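Local coordinates for uncharacterized protein (Bacteroides eggerthii DSM 20697, PDB 4ECO) that is of unknown function but folds as a leucine-rich repeat solenoid and probably binds other proteins, at residues A[310-315]-A[333-338]; A[255-260]-A[277-282]; A[290-295]-A[317-322]; A[360-365]-A[384-389]. All blocks are in the same frame, centred on the assembly; numbering follows the deposited sequence.

Contact 1: residues A[310-315]-A[333-338]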
loop_
_atom_site.group_PDB
_atom_site.type_symbol
_atom_site.label_atom_id
_atom_site.label_comp_id
_atom_site.label_asym_id
_atom_site.label_seq_id
_atom_site.Cartn_x
_atom_site.Cartn_y
_atom_site.Cartn_z
ATOM N N ILE A 310 12.042 2.900 3.785
ATOM C CA ILE A 310 12.433 1.494 3.698
ATOM C C ILE A 310 11.319 0.696 2.997
ATOM O O ILE A 310 10.189 0.634 3.489
ATOM C CB ILE A 310 12.774 0.868 5.094
ATOM C CG1 ILE A 310 13.936 1.611 5.801
ATOM C CG2 ILE A 310 13.090 -0.624 4.944
ATOM C CD1 ILE A 310 14.306 1.139 7.205
ATOM N N TYR A 311 11.641 0.103 1.849
ATOM C CA TYR A 311 10.748 -0.818 1.152
ATOM C C TYR A 311 11.358 -2.197 1.374
ATOM O O TYR A 311 12.424 -2.476 0.808
ATOM C CB TYR A 311 10.558 -0.466 -0.349
ATOM C CG TYR A 311 9.897 0.861 -0.646
ATOM C CD1 TYR A 311 8.555 1.079 -0.341
ATOM C CD2 TYR A 311 10.590 1.879 -1.298
ATOM C CE1 TYR A 311 7.935 2.297 -0.627
ATOM C CE2 TYR A 311 9.971 3.082 -1.624
ATOM C CZ TYR A 311 8.641 3.288 -1.287
ATOM O OH TYR A 311 8.016 4.469 -1.618
ATOM N N ILE A 312 10.774 -3.014 2.281
ATOM C CA ILE A 312 11.394 -4.304 2.583
ATOM C C ILE A 312 10.326 -5.448 2.507
ATOM O O ILE A 312 10.537 -6.547 3.050
ATOM C CB ILE A 312 12.173 -4.251 3.944
ATOM C CG1 ILE A 312 13.110 -5.462 4.130
ATOM C CG2 ILE A 312 11.274 -3.979 5.162
ATOM C CD1 ILE A 312 14.387 -5.191 4.884
ATOM N N GLY A 313 9.247 -5.197 1.756
ATOM C CA GLY A 313 8.199 -6.189 1.529
ATOM C C GLY A 313 8.657 -7.363 0.677
ATOM O O GLY A 313 9.731 -7.305 0.063
ATOM N N TYR A 314 7.838 -8.438 0.615
ATOM C CA TYR A 314 8.118 -9.670 -0.146
ATOM C C TYR A 314 9.497 -10.272 0.270
ATOM O O TYR A 314 10.341 -10.588 -0.561
ATOM C CB TYR A 314 8.050 -9.437 -1.660
ATOM C CG TYR A 314 6.683 -9.041 -2.172
ATOM C CD1 TYR A 314 5.744 -10.007 -2.527
ATOM C CD2 TYR A 314 6.346 -7.703 -2.365
ATOM C CE1 TYR A 314 4.488 -9.649 -3.020
ATOM C CE2 TYR A 314 5.086 -7.337 -2.839
ATOM C CZ TYR A 314 4.170 -8.317 -3.186
ATOM O OH TYR A 314 2.948 -7.976 -3.693
ATOM N N ASN A 315 9.694 -10.438 1.567
ATOM C CA ASN A 315 10.934 -10.957 2.090
ATOM C C ASN A 315 10.633 -12.034 3.135
ATOM O O ASN A 315 9.471 -12.442 3.260
ATOM C CB ASN A 315 11.793 -9.810 2.648
ATOM C CG ASN A 315 12.606 -9.110 1.587
ATOM O OD1 ASN A 315 13.348 -9.738 0.813
ATOM N ND2 ASN A 315 12.562 -7.788 1.584
ATOM N N GLY A 333 10.740 7.635 8.150
ATOM C CA GLY A 333 9.383 8.128 7.942
ATOM C C GLY A 333 8.446 7.190 7.206
ATOM O O GLY A 333 7.217 7.357 7.256
HETATM N N MSE A 334 9.006 6.203 6.493
HETATM C CA MSE A 334 8.189 5.245 5.734
HETATM C C MSE A 334 8.736 3.837 5.881
HETATM O O MSE A 334 9.931 3.595 5.655
HETATM C CB MSE A 334 8.112 5.619 4.257
HETATM C CG MSE A 334 7.241 6.832 3.970
HETATM SE SE MSE A 334 7.300 7.350 2.080
HETATM C CE MSE A 334 6.521 5.691 1.260
ATOM N N LEU A 335 7.847 2.905 6.295
ATOM C CA LEU A 335 8.207 1.499 6.444
ATOM C C LEU A 335 7.092 0.625 5.923
ATOM O O LEU A 335 5.918 0.836 6.293
ATOM C CB LEU A 335 8.526 1.163 7.908
ATOM C CG LEU A 335 8.889 -0.279 8.238
ATOM C CD1 LEU A 335 10.205 -0.718 7.533
ATOM C CD2 LEU A 335 8.970 -0.463 9.729
ATOM N N GLU A 336 7.452 -0.334 5.041
ATOM C CA GLU A 336 6.500 -1.317 4.529
ATOM C C GLU A 336 7.195 -2.684 4.598
ATOM O O GLU A 336 8.366 -2.808 4.206
ATOM C CB GLU A 336 5.913 -0.968 3.124
ATOM C CG GLU A 336 6.748 -1.255 1.870
ATOM C CD GLU A 336 6.837 -2.696 1.392
ATOM O OE1 GLU A 336 5.998 -3.524 1.811
ATOM O OE2 GLU A 336 7.746 -2.996 0.587
ATOM N N CYS A 337 6.486 -3.688 5.174
ATOM C CA CYS A 337 6.957 -5.070 5.336
ATOM C C CYS A 337 5.899 -6.053 4.825
ATOM O O CYS A 337 5.774 -7.153 5.374
ATOM C CB CYS A 337 7.327 -5.373 6.785
ATOM S SG CYS A 337 8.379 -4.137 7.564
ATOM N N LEU A 338 5.145 -5.668 3.784
ATOM C CA LEU A 338 4.146 -6.533 3.171
ATOM C C LEU A 338 4.724 -7.889 2.811
ATOM O O LEU A 338 5.840 -7.961 2.303
ATOM C CB LEU A 338 3.596 -5.887 1.901
ATOM C CG LEU A 338 2.581 -4.774 2.063
ATOM C CD1 LEU A 338 2.557 -3.910 0.821
ATOM C CD2 LEU A 338 1.201 -5.335 2.269
#
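Ile310 pairs with Leu335, and Tyr311 with Glu336, in a parallel ladder between strands of the leucine-rich repeat solenoid. Backbone bonds hold the ladder. Ile310 N donates to Met334 O, Glu336 N to Ile310 O at 3.3 Å, and Ile312 N to Glu336 O at 3.1 Å. Past the strands, Tyr314 N meets Leu338 O at 2.7 Å.

With CG between its backbone N and carbonyl carbon (chi1 80°), Glu336 bends again at chi2 and makes one bond across to Gly313 and one to Leu338 of its own segment. Glu336 OE2 takes the N-H of Gly313 at 2.9 Å, from above the carboxylate plane. OE1 is met by Leu338 N nearly along its C-O axis. An alanine in place of Glu336 would probably leave the N-H groups of Gly313 and Leu338 without these acceptors.

Apolar contacts line both faces. Ile310 and Leu335 lie side by side, CG2 to CD1 3.9 Å, against Trp295 of helix 288-300. Ile312 CG2 touches Cys337 SG at 3.8 Å. On the other face, Glu336 CG lies in the plane of the Tyr311 ring, at its edge. Tyr311 OH bonds to Arg142 O, and CE of the selenomethionine Met334 comes within 3.5 Å of that OH.

Contact 2: residues A[255-260]-A[277-282]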
loop_
_atom_site.group_PDB
_atom_site.type_symbol
_atom_site.label_atom_id
_atom_site.label_comp_id
_atom_site.label_asym_id
_atom_site.label_seq_id
_atom_site.Cartn_x
_atom_site.Cartn_y
_atom_site.Cartn_z
ATOM N N GLU A 255 18.198 1.190 -4.860
ATOM C CA GLU A 255 17.282 0.055 -4.980
ATOM C C GLU A 255 18.036 -1.199 -5.450
ATOM O O GLU A 255 18.790 -1.148 -6.430
ATOM C CB GLU A 255 16.133 0.381 -5.925
ATOM C CG GLU A 255 15.287 -0.837 -6.257
ATOM C CD GLU A 255 14.018 -0.592 -7.042
ATOM O OE1 GLU A 255 13.066 -0.016 -6.474
ATOM O OE2 GLU A 255 13.959 -1.014 -8.215
ATOM N N VAL A 256 17.858 -2.305 -4.703
ATOM C CA VAL A 256 18.362 -3.661 -4.989
ATOM C C VAL A 256 17.130 -4.557 -4.869
ATOM O O VAL A 256 16.817 -5.060 -3.793
ATOM C CB VAL A 256 19.545 -4.101 -4.097
ATOM C CG1 VAL A 256 20.236 -5.313 -4.706
ATOM C CG2 VAL A 256 20.543 -2.967 -3.887
ATOM N N TYR A 257 16.363 -4.649 -5.952
ATOM C CA TYR A 257 15.047 -5.280 -5.949
ATOM C C TYR A 257 15.003 -6.569 -6.727
ATOM O O TYR A 257 15.486 -6.634 -7.853
ATOM C CB TYR A 257 14.041 -4.278 -6.565
ATOM C CG TYR A 257 12.647 -4.798 -6.826
ATOM C CD1 TYR A 257 11.654 -4.701 -5.857
ATOM C CD2 TYR A 257 12.282 -5.267 -8.087
ATOM C CE1 TYR A 257 10.349 -5.116 -6.116
ATOM C CE2 TYR A 257 10.987 -5.713 -8.348
ATOM C CZ TYR A 257 10.017 -5.618 -7.365
ATOM O OH TYR A 257 8.726 -6.025 -7.622
ATOM N N ASN A 258 14.322 -7.565 -6.152
ATOM C CA ASN A 258 14.061 -8.872 -6.743
ATOM C C ASN A 258 15.322 -9.461 -7.400
ATOM O O ASN A 258 15.360 -9.644 -8.623
ATOM C CB ASN A 258 12.912 -8.753 -7.755
ATOM C CG ASN A 258 12.357 -10.038 -8.270
ATOM O OD1 ASN A 258 12.474 -11.094 -7.651
ATOM N ND2 ASN A 258 11.750 -9.979 -9.433
ATOM N N CYS A 259 16.368 -9.720 -6.592
ATOM C CA CYS A 259 17.581 -10.367 -7.088
ATOM C C CYS A 259 17.643 -11.734 -6.386
ATOM O O CYS A 259 18.041 -11.835 -5.214
ATOM C CB CYS A 259 18.811 -9.496 -6.864
ATOM S SG CYS A 259 18.769 -7.910 -7.751
ATOM N N PRO A 260 17.062 -12.774 -7.057
ATOM C CA PRO A 260 16.861 -14.083 -6.406
ATOM C C PRO A 260 18.110 -14.811 -5.932
ATOM O O PRO A 260 17.971 -15.678 -5.053
ATOM C CB PRO A 260 16.186 -14.913 -7.492
ATOM C CG PRO A 260 16.525 -14.250 -8.753
ATOM C CD PRO A 260 16.489 -12.793 -8.416
ATOM N N LEU A 277 16.480 6.750 0.731
ATOM C CA LEU A 277 15.534 5.713 0.299
ATOM C C LEU A 277 16.302 4.398 0.047
ATOM O O LEU A 277 17.351 4.395 -0.621
ATOM C CB LEU A 277 14.755 6.172 -0.961
ATOM C CG LEU A 277 13.706 5.220 -1.573
ATOM C CD1 LEU A 277 12.632 6.004 -2.310
ATOM C CD2 LEU A 277 14.354 4.166 -2.516
ATOM N N ILE A 278 15.763 3.287 0.555
ATOM C CA ILE A 278 16.348 1.978 0.318
ATOM C C ILE A 278 15.221 1.006 -0.029
ATOM O O ILE A 278 14.331 0.779 0.781
ATOM C CB ILE A 278 17.270 1.443 1.444
ATOM C CG1 ILE A 278 17.884 0.082 1.023
ATOM C CG2 ILE A 278 16.581 1.398 2.822
ATOM C CD1 ILE A 278 18.981 -0.432 1.841
ATOM N N ASN A 279 15.257 0.458 -1.240
ATOM C CA ASN A 279 14.292 -0.531 -1.678
ATOM C C ASN A 279 15.020 -1.869 -1.809
ATOM O O ASN A 279 15.865 -2.038 -2.689
ATOM C CB ASN A 279 13.623 -0.089 -2.988
ATOM C CG ASN A 279 12.410 -0.891 -3.389
ATOM O OD1 ASN A 279 12.335 -2.107 -3.202
ATOM N ND2 ASN A 279 11.424 -0.213 -3.944
ATOM N N VAL A 280 14.743 -2.791 -0.896
ATOM C CA VAL A 280 15.378 -4.116 -0.879
ATOM C C VAL A 280 14.275 -5.182 -0.873
ATOM O O VAL A 280 14.437 -6.265 -0.291
ATOM C CB VAL A 280 16.407 -4.306 0.284
ATOM C CG1 VAL A 280 17.716 -3.561 -0.011
ATOM C CG2 VAL A 280 15.824 -3.884 1.641
ATOM N N ALA A 281 13.161 -4.875 -1.566
ATOM C CA ALA A 281 12.021 -5.779 -1.666
ATOM C C ALA A 281 12.306 -6.963 -2.623
ATOM O O ALA A 281 13.151 -6.847 -3.514
ATOM C CB ALA A 281 10.805 -5.011 -2.129
ATOM N N CYS A 282 11.605 -8.095 -2.419
ATOM C CA CYS A 282 11.622 -9.340 -3.214
ATOM C C CYS A 282 12.932 -10.080 -3.157
ATOM O O CYS A 282 13.168 -10.893 -4.060
ATOM C CB CYS A 282 11.238 -9.113 -4.676
ATOM S SG CYS A 282 9.560 -8.511 -4.943
HETATM O O HOH W 1 13.804 -12.688 -5.938
#
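Glu255 forms a parallel bridge with Asn279, and their side chains lie side by side on the same face. Glu255 CG packs on Asn279 CB at 3.7 Å. The carboxylate and amide planes are 73° apart. OE1 is close to Asn279 ND2 but badly angled for a bond, and it is hydrogen-bonded to His115 ND1 instead. Val256 follows, its N-H bound to Asn279 O at 2.8 Å. Its O faces Val280 CA in a CA-H...O contact.

With CG anti to the backbone N (chi1 172°), the Tyr257 ring is carried to Ala281, where Tyr257 CD1 meets Ala281 CB at 3.8 Å. Cys282 SG lies oblique to the ring, 4.3 Å from the Tyr257 ring centroid, a sulfur-aromatic contact. An alanine in place of Tyr257 would probably open a gap beside Ala281 and leave the Cys282 sulfur without its aromatic partner.

Asn258 N donates to Ala281 O at 3.0 Å. Its CB touches Cys282 CB at 3.5 Å. A water donates to both Asn258 OD1 and Cys282 O and so bridges the two turns. Asn258 OD1 also binds Gly189 N.

This parallel pairing is that of successive strands in a leucine-rich repeat solenoid. Strand 210-214 borders Glu255 and Val256, strand 309-311 borders Leu277 to Asn279, and helix 144-149 packs on Tyr257, Asn279 and Ala281.

Contact 3: residues A[290-295]-A[317-322]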
loop_
_atom_site.group_PDB
_atom_site.type_symbol
_atom_site.label_atom_id
_atom_site.label_comp_id
_atom_site.label_asym_id
_atom_site.label_seq_id
_atom_site.Cartn_x
_atom_site.Cartn_y
_atom_site.Cartn_z
ATOM N N GLN A 290 19.372 -13.326 8.206
ATOM C CA GLN A 290 20.386 -12.577 7.465
ATOM C C GLN A 290 19.899 -11.159 7.093
ATOM O O GLN A 290 20.680 -10.204 7.186
ATOM C CB GLN A 290 20.800 -13.352 6.188
ATOM C CG GLN A 290 21.985 -12.770 5.416
ATOM C CD GLN A 290 23.208 -12.563 6.273
ATOM O OE1 GLN A 290 23.795 -13.502 6.844
ATOM N NE2 GLN A 290 23.603 -11.316 6.397
ATOM N N LEU A 291 18.624 -11.024 6.666
ATOM C CA LEU A 291 18.066 -9.726 6.303
ATOM C C LEU A 291 17.898 -8.871 7.567
ATOM O O LEU A 291 18.204 -7.676 7.514
ATOM C CB LEU A 291 16.750 -9.892 5.544
ATOM C CG LEU A 291 16.229 -8.652 4.808
ATOM C CD1 LEU A 291 17.131 -8.265 3.662
ATOM C CD2 LEU A 291 14.840 -8.867 4.309
ATOM N N LYS A 292 17.505 -9.488 8.715
ATOM C CA LYS A 292 17.372 -8.810 10.013
ATOM C C LYS A 292 18.729 -8.235 10.415
ATOM O O LYS A 292 18.817 -7.084 10.854
ATOM C CB LYS A 292 16.832 -9.783 11.091
ATOM C CG LYS A 292 16.753 -9.225 12.533
ATOM C CD LYS A 292 17.064 -10.298 13.576
ATOM C CE LYS A 292 18.461 -10.206 14.188
ATOM N NZ LYS A 292 18.587 -9.119 15.219
ATOM N N ASP A 293 19.790 -9.037 10.222
ATOM C CA ASP A 293 21.176 -8.684 10.513
ATOM C C ASP A 293 21.690 -7.564 9.576
ATOM O O ASP A 293 22.335 -6.636 10.067
ATOM C CB ASP A 293 22.066 -9.933 10.421
ATOM C CG ASP A 293 21.886 -10.894 11.594
ATOM O OD1 ASP A 293 21.438 -10.440 12.684
ATOM O OD2 ASP A 293 22.240 -12.092 11.444
ATOM N N ASP A 294 21.363 -7.618 8.267
ATOM C CA ASP A 294 21.759 -6.581 7.300
ATOM C C ASP A 294 21.047 -5.257 7.626
ATOM O O ASP A 294 21.699 -4.201 7.606
ATOM C CB ASP A 294 21.482 -7.008 5.845
ATOM C CG ASP A 294 22.338 -8.151 5.320
ATOM O OD1 ASP A 294 23.581 -8.146 5.580
ATOM O OD2 ASP A 294 21.799 -8.996 4.568
ATOM N N TRP A 295 19.723 -5.319 7.962
ATOM C CA TRP A 295 18.936 -4.149 8.382
ATOM C C TRP A 295 19.565 -3.562 9.658
ATOM O O TRP A 295 19.821 -2.346 9.686
ATOM C CB TRP A 295 17.452 -4.515 8.594
ATOM C CG TRP A 295 16.512 -3.386 8.965
ATOM C CD1 TRP A 295 16.835 -2.085 9.226
ATOM C CD2 TRP A 295 15.083 -3.489 9.170
ATOM N NE1 TRP A 295 15.701 -1.368 9.561
ATOM C CE2 TRP A 295 14.616 -2.205 9.543
ATOM C CE3 TRP A 295 14.153 -4.546 9.079
ATOM C CZ2 TRP A 295 13.262 -1.950 9.825
ATOM C CZ3 TRP A 295 12.814 -4.286 9.334
ATOM C CH2 TRP A 295 12.380 -3.003 9.705
ATOM N N LEU A 317 11.665 -11.885 6.595
ATOM C CA LEU A 317 11.857 -11.387 7.966
ATOM C C LEU A 317 10.940 -12.056 8.979
ATOM O O LEU A 317 9.731 -12.077 8.759
ATOM C CB LEU A 317 11.613 -9.877 8.054
ATOM C CG LEU A 317 12.572 -8.942 7.364
ATOM C CD1 LEU A 317 11.963 -7.533 7.282
ATOM C CD2 LEU A 317 13.921 -8.935 8.069
ATOM N N LYS A 318 11.496 -12.592 10.083
ATOM C CA LYS A 318 10.679 -13.186 11.152
ATOM C C LYS A 318 10.495 -12.164 12.272
ATOM O O LYS A 318 9.548 -12.267 13.037
ATOM C CB LYS A 318 11.270 -14.505 11.681
ATOM C CG LYS A 318 10.908 -15.707 10.819
ATOM C CD LYS A 318 11.721 -16.904 11.235
ATOM C CE LYS A 318 11.731 -17.985 10.186
ATOM N NZ LYS A 318 12.902 -18.900 10.360
ATOM N N THR A 319 11.370 -11.153 12.327
ATOM C CA THR A 319 11.322 -10.052 13.302
ATOM C C THR A 319 12.200 -8.905 12.778
ATOM O O THR A 319 12.895 -9.064 11.776
ATOM C CB THR A 319 11.752 -10.520 14.735
ATOM O OG1 THR A 319 11.360 -9.554 15.729
ATOM C CG2 THR A 319 13.240 -10.817 14.845
ATOM N N PHE A 320 12.155 -7.763 13.475
ATOM C CA PHE A 320 12.941 -6.560 13.212
ATOM C C PHE A 320 14.224 -6.598 13.990
ATOM O O PHE A 320 14.263 -7.293 15.013
ATOM C CB PHE A 320 12.146 -5.297 13.656
ATOM C CG PHE A 320 10.920 -4.878 12.882
ATOM C CD1 PHE A 320 10.559 -5.528 11.706
ATOM C CD2 PHE A 320 10.146 -3.812 13.311
ATOM C CE1 PHE A 320 9.444 -5.124 10.983
ATOM C CE2 PHE A 320 9.025 -3.411 12.586
ATOM C CZ PHE A 320 8.683 -4.070 11.425
ATOM N N PRO A 321 15.236 -5.753 13.641
ATOM C CA PRO A 321 16.422 -5.628 14.505
ATOM C C PRO A 321 16.049 -5.147 15.927
ATOM O O PRO A 321 14.936 -4.633 16.146
ATOM C CB PRO A 321 17.254 -4.567 13.776
ATOM C CG PRO A 321 16.805 -4.646 12.364
ATOM C CD PRO A 321 15.344 -4.836 12.487
ATOM N N VAL A 322 16.981 -5.302 16.882
ATOM C CA VAL A 322 16.856 -4.911 18.298
ATOM C C VAL A 322 16.405 -3.427 18.420
ATOM O O VAL A 322 16.825 -2.593 17.600
ATOM C CB VAL A 322 18.210 -5.158 19.006
ATOM C CG1 VAL A 322 18.187 -4.693 20.462
ATOM C CG2 VAL A 322 18.605 -6.630 18.914
#
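Lys292 and Pro321 bring their CA atoms to 5.6 Å, the closest pair of CA atoms between helical residues 290-295 and the irregular chain 317-322. Trp295 makes the aromatic part of the contact. With CG anti to the backbone N (chi1 -177°), its indole is carried from the helix to Pro321. Pro321 CD lies over one face of the indole in a CH-pi contact, 3.8 Å from the centroid of the Trp295 six-membered ring. Pro321 CG also touches Trp295 CG at 3.6 Å. Leu317 CD1 comes to the indole edge, near the ring plane, 3.9 Å from Trp295 CZ3.

Phe320 meets the indole obliquely. The ring centroids are 4.9 Å apart and the planes make 56°. Trp295 CH2 stands over one face of the Phe320 ring, offset toward the rim. The same two aromatic side chains also touch Leu335 of strand 334-336.

The chain here follows strand 309-311 of the leucine-rich repeat. Leu317 takes the leucine position two residues after the repeat asparagine, Asn315, and so turns into the interior. Leu291 crosses it at about a right angle, with Leu291 CD2 3.8 Å from Leu317 CG. Leu317 CD2 also reaches the backbone N of Lys292.

Lys292 packs with its aliphatic part. Lys292 CG lies 3.9 Å from Thr319 O, and its CD approaches Thr319 CG2. The chain then curls, and NZ is hydrogen-bonded to Gln296 OE1. The same oxygen accepts the N-H of Val322, the N-cap residue of helix 323-326.

Contact 4: residues A[360-365]-A[384-389]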
loop_
_atom_site.group_PDB
_atom_site.type_symbol
_atom_site.label_atom_id
_atom_site.label_comp_id
_atom_site.label_asym_id
_atom_site.label_seq_id
_atom_site.Cartn_x
_atom_site.Cartn_y
_atom_site.Cartn_z
ATOM N N LEU A 360 2.269 -3.061 7.573
ATOM C CA LEU A 360 2.782 -4.330 8.115
ATOM C C LEU A 360 1.863 -5.500 7.718
ATOM O O LEU A 360 1.936 -6.582 8.313
ATOM C CB LEU A 360 2.887 -4.221 9.648
ATOM C CG LEU A 360 3.800 -3.109 10.210
ATOM C CD1 LEU A 360 3.672 -2.996 11.711
ATOM C CD2 LEU A 360 5.254 -3.330 9.835
ATOM N N ALA A 361 1.019 -5.291 6.681
ATOM C CA ALA A 361 0.047 -6.284 6.282
ATOM C C ALA A 361 0.705 -7.561 5.771
ATOM O O ALA A 361 1.841 -7.541 5.296
ATOM C CB ALA A 361 -0.894 -5.722 5.239
ATOM N N TYR A 362 -0.022 -8.681 5.936
ATOM C CA TYR A 362 0.314 -10.006 5.471
ATOM C C TYR A 362 1.572 -10.539 6.162
ATOM O O TYR A 362 2.613 -10.807 5.540
ATOM C CB TYR A 362 0.443 -10.039 3.950
ATOM C CG TYR A 362 -0.867 -9.781 3.241
ATOM C CD1 TYR A 362 -1.754 -10.818 2.983
ATOM C CD2 TYR A 362 -1.220 -8.499 2.823
ATOM C CE1 TYR A 362 -2.967 -10.589 2.329
ATOM C CE2 TYR A 362 -2.448 -8.252 2.195
ATOM C CZ TYR A 362 -3.306 -9.307 1.926
ATOM O OH TYR A 362 -4.492 -9.105 1.253
ATOM N N ASN A 363 1.424 -10.749 7.465
ATOM C CA ASN A 363 2.442 -11.306 8.352
ATOM C C ASN A 363 1.727 -12.154 9.422
ATOM O O ASN A 363 0.578 -12.559 9.231
ATOM C CB ASN A 363 3.312 -10.193 8.963
ATOM C CG ASN A 363 4.303 -9.601 8.011
ATOM O OD1 ASN A 363 5.325 -10.191 7.728
ATOM N ND2 ASN A 363 4.076 -8.389 7.576
ATOM N N GLN A 364 2.403 -12.424 10.528
ATOM C CA GLN A 364 1.843 -13.227 11.609
ATOM C C GLN A 364 2.176 -12.549 12.953
ATOM O O GLN A 364 2.474 -13.204 13.953
ATOM C CB GLN A 364 2.375 -14.678 11.509
ATOM C CG GLN A 364 1.792 -15.484 10.331
ATOM C CD GLN A 364 0.322 -15.919 10.454
ATOM O OE1 GLN A 364 0.012 -16.927 11.070
ATOM N NE2 GLN A 364 -0.613 -15.167 9.862
ATOM N N ILE A 365 2.132 -11.207 12.938
ATOM C CA ILE A 365 2.379 -10.330 14.084
ATOM C C ILE A 365 1.243 -10.538 15.097
ATOM O O ILE A 365 0.077 -10.517 14.706
ATOM C CB ILE A 365 2.513 -8.853 13.619
ATOM C CG1 ILE A 365 3.661 -8.710 12.597
ATOM C CG2 ILE A 365 2.704 -7.910 14.807
ATOM C CD1 ILE A 365 3.661 -7.420 11.757
ATOM N N PHE A 384 -2.341 -2.834 9.314
ATOM C CA PHE A 384 -1.935 -3.923 10.183
ATOM C C PHE A 384 -2.733 -5.155 9.793
ATOM O O PHE A 384 -2.805 -6.129 10.549
ATOM C CB PHE A 384 -2.161 -3.550 11.647
ATOM C CG PHE A 384 -1.467 -2.290 12.090
ATOM C CD1 PHE A 384 -2.088 -1.045 11.951
ATOM C CD2 PHE A 384 -0.207 -2.342 12.691
ATOM C CE1 PHE A 384 -1.456 0.125 12.388
ATOM C CE2 PHE A 384 0.421 -1.170 13.137
ATOM C CZ PHE A 384 -0.219 0.052 12.998
ATOM N N ALA A 385 -3.356 -5.104 8.603
ATOM C CA ALA A 385 -4.212 -6.168 8.091
ATOM C C ALA A 385 -3.455 -7.496 7.881
ATOM O O ALA A 385 -2.254 -7.491 7.616
ATOM C CB ALA A 385 -4.852 -5.737 6.794
ATOM N N HIS A 386 -4.179 -8.631 8.004
ATOM C CA HIS A 386 -3.687 -9.985 7.769
ATOM C C HIS A 386 -2.499 -10.288 8.655
ATOM O O HIS A 386 -1.373 -10.430 8.188
ATOM C CB HIS A 386 -3.351 -10.216 6.300
ATOM C CG HIS A 386 -4.543 -10.159 5.405
ATOM N ND1 HIS A 386 -5.258 -11.297 5.083
ATOM C CD2 HIS A 386 -5.119 -9.093 4.802
ATOM C CE1 HIS A 386 -6.227 -10.894 4.276
ATOM N NE2 HIS A 386 -6.192 -9.572 4.084
ATOM N N ASN A 387 -2.767 -10.364 9.951
ATOM C CA ASN A 387 -1.822 -10.726 10.999
ATOM C C ASN A 387 -2.582 -11.531 12.034
ATOM O O ASN A 387 -3.684 -12.016 11.749
ATOM C CB ASN A 387 -1.127 -9.500 11.617
ATOM C CG ASN A 387 -0.081 -8.860 10.747
ATOM O OD1 ASN A 387 1.028 -9.358 10.619
ATOM N ND2 ASN A 387 -0.371 -7.684 10.206
ATOM N N LYS A 388 -2.007 -11.668 13.227
ATOM C CA LYS A 388 -2.602 -12.421 14.315
ATOM C C LYS A 388 -2.752 -11.528 15.552
ATOM O O LYS A 388 -2.545 -12.003 16.653
ATOM C CB LYS A 388 -1.731 -13.661 14.616
ATOM C CG LYS A 388 -1.665 -14.690 13.483
ATOM C CD LYS A 388 -1.147 -16.058 13.980
ATOM C CE LYS A 388 -2.227 -16.923 14.581
ATOM N NZ LYS A 388 -1.711 -18.249 15.004
ATOM N N LEU A 389 -3.109 -10.240 15.373
ATOM C CA LEU A 389 -3.240 -9.277 16.476
ATOM C C LEU A 389 -4.379 -9.630 17.409
ATOM O O LEU A 389 -5.501 -9.822 16.935
ATOM C CB LEU A 389 -3.466 -7.847 15.969
ATOM C CG LEU A 389 -2.330 -7.116 15.263
ATOM C CD1 LEU A 389 -2.812 -5.754 14.795
ATOM C CD2 LEU A 389 -1.100 -6.958 16.166
#
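Leu360 O is gripped by two asparagine amides, Asn363 ND2 at 2.9 Å and Asn387 ND2 at 3.2 Å. They reach it from opposite faces of its carbonyl plane. Asn387 ND2 also donates to Phe384 O, which takes a further bond from Asn412 ND2. Asn387 OD1 accepts the N-H of Ile365 at 3.2 Å. Asn363 is used the same way one step earlier, with ND2 on Cys337 O and OD1 on Leu342 N.

This is the asparagine ladder of leucine-rich repeats. Here each of the two asparagines ties its own turn to that of the preceding repeat. Asn363 and Asn387 lie side by side with amide planes only 9° apart. Both have CG anti to the carbonyl carbon, near -75° in chi1, so the two amides are set alike from one turn to the next.

Backbone donors are met across the turns as well. Tyr362 N donates to Ala385 O at 3.0 Å, Asn363 N to His386 O at 2.9 Å, and Lys388 N to Ile365 O at 2.8 Å. Gln364 NE2 folds back on Asn363 O.

At the partly exposed side, Tyr362 and His386 form an offset stack with centroids 4.0 Å apart and planes at 10°. Tyr362 CE1 sits over the centre of the imidazole. Tyr339 and Tyr411 extend the row of stacked rings. In the buried interior, Leu360 CD1 rests on Phe384 CE2 at 4.0 Å.

How the contacts relate
Contact 1 touches all three others. Its centre is 10 Å from that of contact 2, where Tyr311 O probably bonds to Val280 N at 2.9 Å. Toward contact 4 the centres are 13 Å apart, and Leu338 CD2 packs on Ala361 CB at 3.7 Å. Contacts 2 and 4 do not touch, with nearest atoms about 12 Å apart. Contact 3 backs contact 1 on the side of Ile310 and Ile312, through Leu291 and Trp295. It also reaches contact 4, with Phe320 CZ 3.9 Å from Leu360 CD2. The sodium ion bound by Glu117 and Ser192 is about 11 Å from the side chain of Asn258 in contact 2.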